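Local coordinates for cellobiose 2-epimerase (Caldibacillus thermoamylovorans, PDB 5ZHB), which catalyses the 2-epimerization of cellobiose, inverting the configuration at C2 of its reducing-end glucose to give an epimer that ends in mannose, at residues A[15-20]-A[349-353]; A[19-23]-A[366-370]. One frame throughout, in Å; residues are numbered along the deposited sequence.

Overall arrangement
The two contacts illustrate how the first helix of an (alpha/alpha)6 barrel, the fold of the GlcNAc 2-epimerase family, is joined to loops near the C terminus. Helix 2-21 supplies 15-20 to contact 1; its end and the residues just after it supply 19-23 to contact 2. After some 330 residues, just over half of them helical, the loop following helix 326-343 completes contact 1 with 349-353. Beyond strand 355-356, the loop containing 366-370 closes contact 2 before helix 375-387. Contact 2 starts and ends later, so the two closures are staggered, share Phe19 and Trp20, and neither encloses the other. Their centres lie about 7 Å apart, and Ile367 CG2 packs 3.9 Å from Glu351 CB.

Contact 1. Residues A[15-20]-A[349-353]; sequences HILPFW and GGEWY
In this (alpha/alpha)6 barrel the first helix meets loops near the C terminus: His15, Ile16, Phe19 and Trp20 of helix 2-21 touch the irregular segment 349-353, which Gly349 enters with a positive phi (104°) that by itself calls for glycine. The helix is kinked at Pro18, whose nitrogen cannot bond to the preceding turn; the CA atoms of Ile16 and Glu351 approach to 6.0 Å. His15, chi1 t, sends NE2 to Glu351 O (3.2 Å). Ile16 CG1 lies 3.7 Å from Trp352 NE1, whose hydrogen bond goes to Glu11, earlier on helix 2-21. Phe19, chi1 t, points toward the loop and takes Glu351 CB over its ring face, a CH-pi contact 3.6 Å from the centroid. Trp20, chi1 m, donates from NE1 to Glu351 OE1 (2.9 Å). Glu351 (chi1 t, chi2 near -110°) accepts at OE2 from Trp352 N (2.7 Å), and this buried carboxylate is balanced by a salt bridge to Lys372. Around this joint, Asn377 of helix 375-387 also bonds Glu351, while Trp352 packs against helices 306-323 and 375-387.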
loop_
_atom_site.group_PDB
_atom_site.type_symbol
_atom_site.label_atom_id
_atom_site.label_comp_id
_atom_site.label_asym_id
_atom_site.label_seq_id
_atom_site.Cartn_x
_atom_site.Cartn_y
_atom_site.Cartn_z
ATOM N N HIS A 15 3.747 19.182 -6.573
ATOM C CA HIS A 15 2.597 19.281 -5.680
ATOM C C HIS A 15 2.759 18.261 -4.547
ATOM O O HIS A 15 2.799 18.655 -3.380
ATOM C CB HIS A 15 1.296 19.190 -6.486
ATOM C CG HIS A 15 0.043 19.457 -5.723
ATOM N ND1 HIS A 15 -0.097 20.503 -4.836
ATOM C CD2 HIS A 15 -1.142 18.840 -5.759
ATOM C CE1 HIS A 15 -1.330 20.477 -4.342
ATOM N NE2 HIS A 15 -1.977 19.475 -4.907
ATOM N N ILE A 16 2.885 16.966 -4.887
ATOM C CA ILE A 16 2.816 15.898 -3.887
ATOM C C ILE A 16 4.028 15.948 -2.967
ATOM O O ILE A 16 3.891 16.075 -1.752
ATOM C CB ILE A 16 2.683 14.493 -4.521
ATOM C CG1 ILE A 16 1.413 14.373 -5.354
ATOM C CG2 ILE A 16 2.738 13.451 -3.409
ATOM C CD1 ILE A 16 1.279 13.080 -6.146
ATOM N N LEU A 17 5.215 15.755 -3.523
ATOM C CA LEU A 17 6.396 15.644 -2.689
ATOM C C LEU A 17 6.709 16.936 -1.916
ATOM O O LEU A 17 7.056 16.849 -0.748
ATOM C CB LEU A 17 7.564 15.154 -3.525
ATOM C CG LEU A 17 7.352 13.778 -4.162
ATOM C CD1 LEU A 17 8.498 13.403 -5.053
ATOM C CD2 LEU A 17 7.149 12.721 -3.094
ATOM N N PRO A 18 6.603 18.156 -2.476
ATOM C CA PRO A 18 6.725 19.375 -1.654
ATOM C C PRO A 18 5.750 19.457 -0.482
ATOM O O PRO A 18 6.098 19.959 0.582
ATOM C CB PRO A 18 6.521 20.541 -2.658
ATOM C CG PRO A 18 6.881 19.941 -3.996
ATOM C CD PRO A 18 6.486 18.452 -3.915
ATOM N N PHE A 19 4.507 18.970 -0.646
ATOM C CA PHE A 19 3.557 19.014 0.455
ATOM C C PHE A 19 4.065 18.180 1.640
ATOM O O PHE A 19 4.078 18.649 2.780
ATOM C CB PHE A 19 2.184 18.512 0.002
ATOM C CG PHE A 19 1.238 18.176 1.148
ATOM C CD1 PHE A 19 1.215 16.906 1.716
ATOM C CD2 PHE A 19 0.346 19.128 1.618
ATOM C CE1 PHE A 19 0.345 16.618 2.750
ATOM C CE2 PHE A 19 -0.520 18.847 2.642
ATOM C CZ PHE A 19 -0.559 17.578 3.185
ATOM N N TRP A 20 4.520 16.949 1.353
ATOM C CA TRP A 20 5.051 16.041 2.356
ATOM C C TRP A 20 6.346 16.566 2.976
ATOM O O TRP A 20 6.548 16.425 4.175
ATOM C CB TRP A 20 5.189 14.642 1.731
ATOM C CG TRP A 20 3.826 14.057 1.502
ATOM C CD1 TRP A 20 3.064 14.045 0.374
ATOM C CD2 TRP A 20 2.988 13.555 2.554
ATOM N NE1 TRP A 20 1.828 13.528 0.637
ATOM C CE2 TRP A 20 1.751 13.226 1.971
ATOM C CE3 TRP A 20 3.193 13.327 3.917
ATOM C CZ2 TRP A 20 0.722 12.670 2.721
ATOM C CZ3 TRP A 20 2.170 12.794 4.663
ATOM C CH2 TRP A 20 0.944 12.499 4.076
ATOM N N GLY A 349 -1.620 24.904 0.216
ATOM C CA GLY A 349 -1.466 24.121 1.421
ATOM C C GLY A 349 -1.955 22.682 1.252
ATOM O O GLY A 349 -1.747 21.884 2.156
ATOM N N GLY A 350 -2.653 22.396 0.140
ATOM C CA GLY A 350 -3.330 21.119 -0.057
ATOM C C GLY A 350 -2.499 20.080 -0.807
ATOM O O GLY A 350 -1.357 20.316 -1.231
ATOM N N GLU A 351 -3.082 18.874 -0.950
ATOM C CA GLU A 351 -2.430 17.800 -1.687
ATOM C C GLU A 351 -3.519 17.116 -2.506
ATOM O O GLU A 351 -4.123 17.733 -3.381
ATOM C CB GLU A 351 -1.674 16.960 -0.648
ATOM C CG GLU A 351 -0.812 15.828 -1.191
ATOM C CD GLU A 351 -1.269 14.384 -0.937
ATOM O OE1 GLU A 351 -0.430 13.493 -1.123
ATOM O OE2 GLU A 351 -2.440 14.152 -0.614
ATOM N N TRP A 352 -3.879 15.899 -2.088
ATOM C CA TRP A 352 -5.049 15.220 -2.614
ATOM C C TRP A 352 -6.084 15.072 -1.501
ATOM O O TRP A 352 -5.793 14.819 -0.334
ATOM C CB TRP A 352 -4.662 13.840 -3.190
ATOM C CG TRP A 352 -3.763 13.837 -4.407
ATOM C CD1 TRP A 352 -2.828 14.741 -4.805
ATOM C CD2 TRP A 352 -3.761 12.811 -5.430
ATOM N NE1 TRP A 352 -2.246 14.361 -5.987
ATOM C CE2 TRP A 352 -2.804 13.175 -6.397
ATOM C CE3 TRP A 352 -4.499 11.641 -5.623
ATOM C CZ2 TRP A 352 -2.550 12.397 -7.522
ATOM C CZ3 TRP A 352 -4.248 10.875 -6.739
ATOM C CH2 TRP A 352 -3.313 11.258 -7.686
ATOM N N TYR A 353 -7.349 15.153 -1.881
ATOM C CA TYR A 353 -8.395 14.798 -0.943
ATOM C C TYR A 353 -8.415 13.293 -0.679
ATOM O O TYR A 353 -8.005 12.493 -1.516
ATOM C CB TYR A 353 -9.744 15.187 -1.520
ATOM C CG TYR A 353 -9.907 16.656 -1.839
ATOM C CD1 TYR A 353 -9.822 17.631 -0.846
ATOM C CD2 TYR A 353 -10.282 17.046 -3.122
ATOM C CE1 TYR A 353 -9.998 18.975 -1.158
ATOM C CE2 TYR A 353 -10.480 18.377 -3.436
ATOM C CZ TYR A 353 -10.377 19.332 -2.446
ATOM O OH TYR A 353 -10.607 20.618 -2.802
#

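Contact 2. Residues A[19-23]-A[366-370]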
loop_
_atom_site.group_PDB
_atom_site.type_symbol
_atom_site.label_atom_id
_atom_site.label_comp_id
_atom_site.label_asym_id
_atom_site.label_seq_id
_atom_site.Cartn_x
_atom_site.Cartn_y
_atom_site.Cartn_z
ATOM N N PHE A 19 4.507 18.970 -0.646
ATOM C CA PHE A 19 3.557 19.014 0.455
ATOM C C PHE A 19 4.065 18.180 1.640
ATOM O O PHE A 19 4.078 18.649 2.780
ATOM C CB PHE A 19 2.184 18.512 0.002
ATOM C CG PHE A 19 1.238 18.176 1.148
ATOM C CD1 PHE A 19 1.215 16.906 1.716
ATOM C CD2 PHE A 19 0.346 19.128 1.618
ATOM C CE1 PHE A 19 0.345 16.618 2.750
ATOM C CE2 PHE A 19 -0.520 18.847 2.642
ATOM C CZ PHE A 19 -0.559 17.578 3.185
ATOM N N TRP A 20 4.520 16.949 1.353
ATOM C CA TRP A 20 5.051 16.041 2.356
ATOM C C TRP A 20 6.346 16.566 2.976
ATOM O O TRP A 20 6.548 16.425 4.175
ATOM C CB TRP A 20 5.189 14.642 1.731
ATOM C CG TRP A 20 3.826 14.057 1.502
ATOM C CD1 TRP A 20 3.064 14.045 0.374
ATOM C CD2 TRP A 20 2.988 13.555 2.554
ATOM N NE1 TRP A 20 1.828 13.528 0.637
ATOM C CE2 TRP A 20 1.751 13.226 1.971
ATOM C CE3 TRP A 20 3.193 13.327 3.917
ATOM C CZ2 TRP A 20 0.722 12.670 2.721
ATOM C CZ3 TRP A 20 2.170 12.794 4.663
ATOM C CH2 TRP A 20 0.944 12.499 4.076
ATOM N N ALA A 21 7.217 17.202 2.176
ATOM C CA ALA A 21 8.423 17.836 2.706
ATOM C C ALA A 21 8.112 18.944 3.717
ATOM O O ALA A 21 8.866 19.099 4.673
ATOM C CB ALA A 21 9.275 18.371 1.577
ATOM N N LYS A 22 6.988 19.666 3.552
ATOM C CA LYS A 22 6.583 20.700 4.486
ATOM C C LYS A 22 6.120 20.101 5.823
ATOM O O LYS A 22 5.824 20.846 6.760
ATOM C CB LYS A 22 5.487 21.591 3.875
ATOM C CG LYS A 22 5.939 22.628 2.837
ATOM C CD LYS A 22 4.835 23.459 2.171
ATOM C CE LYS A 22 4.256 22.842 0.905
ATOM N NZ LYS A 22 2.797 22.956 0.708
ATOM N N LEU A 23 5.998 18.768 5.927
ATOM C CA LEU A 23 5.618 18.156 7.198
ATOM C C LEU A 23 6.838 17.610 7.950
ATOM O O LEU A 23 6.681 16.884 8.942
ATOM C CB LEU A 23 4.589 17.044 6.942
ATOM C CG LEU A 23 3.276 17.455 6.268
ATOM C CD1 LEU A 23 2.352 16.234 6.205
ATOM C CD2 LEU A 23 2.569 18.652 6.966
ATOM N N GLU A 366 -9.269 14.017 6.792
ATOM C CA GLU A 366 -7.892 14.505 6.856
ATOM C C GLU A 366 -7.145 14.264 5.536
ATOM O O GLU A 366 -7.384 13.289 4.821
ATOM C CB GLU A 366 -7.177 13.894 8.051
ATOM C CG GLU A 366 -6.768 12.430 7.896
ATOM C CD GLU A 366 -7.815 11.435 8.353
ATOM O OE1 GLU A 366 -9.023 11.746 8.373
ATOM O OE2 GLU A 366 -7.392 10.337 8.770
ATOM N N ILE A 367 -6.177 15.140 5.254
ATOM C CA ILE A 367 -5.350 15.080 4.069
ATOM C C ILE A 367 -4.095 14.278 4.356
ATOM O O ILE A 367 -3.477 13.739 3.452
ATOM C CB ILE A 367 -4.960 16.505 3.602
ATOM C CG1 ILE A 367 -6.149 17.366 3.440
ATOM C CG2 ILE A 367 -4.132 16.462 2.321
ATOM C CD1 ILE A 367 -7.293 16.714 2.684
ATOM N N ALA A 368 -3.669 14.277 5.607
ATOM C CA ALA A 368 -2.502 13.535 6.007
ATOM C C ALA A 368 -2.736 13.011 7.415
ATOM O O ALA A 368 -3.228 13.739 8.286
ATOM C CB ALA A 368 -1.266 14.393 5.936
ATOM N N GLY A 369 -2.339 11.756 7.622
ATOM C CA GLY A 369 -2.421 11.140 8.922
ATOM C C GLY A 369 -2.090 9.655 8.876
ATOM O O GLY A 369 -1.578 9.169 7.880
ATOM N N PRO A 370 -2.398 8.916 9.956
ATOM C CA PRO A 370 -1.985 7.527 10.072
ATOM C C PRO A 370 -2.384 6.679 8.872
ATOM O O PRO A 370 -1.691 5.713 8.589
ATOM C CB PRO A 370 -2.659 7.066 11.372
ATOM C CG PRO A 370 -2.769 8.344 12.176
ATOM C CD PRO A 370 -3.161 9.376 11.130
#
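Where contact 1 is rich in polar bonds, this neighbouring one shows the complementary principle: no hydrogen bond crosses between 19-23 and 366-370, and the 160 Å² buried between them rests on apolar side chains. Ala368 is central. Its CB points toward the helix end and is met by three residues, with Trp20 CH2 at 3.5 Å, Leu23 CD1 at 4.1 Å and Phe19 CE1 at 4.2 Å, the methyl lying at the edge of the Phe19 ring. The small side chain thus fits between two aromatic rings and a leucine, although the nearest CA atoms, those of Trp20 and Ala368, remain 8.8 Å apart. Ile367 adds a second apolar touch, its CG2 standing 3.8 Å from Phe19 CZ.

Several polar groups find partners within the segments or beyond them. Leu23 N bonds Trp20 O (3.0 Å), and the CA-to-CB bond of Leu23 points toward 366-370. The indole NE1 of Trp20 is held by Glu351, and Ile367 O accepts from Lys372.

Two successive residues, Ile367 and Ala368, pair through their backbones with the single Val35 across from them, a classic beta bulge. The loop before helix 375-387 thus contacts both helix 2-21 and strand 34-35 of the (alpha/alpha)6 barrel, and Leu23 packs on Val35 as well.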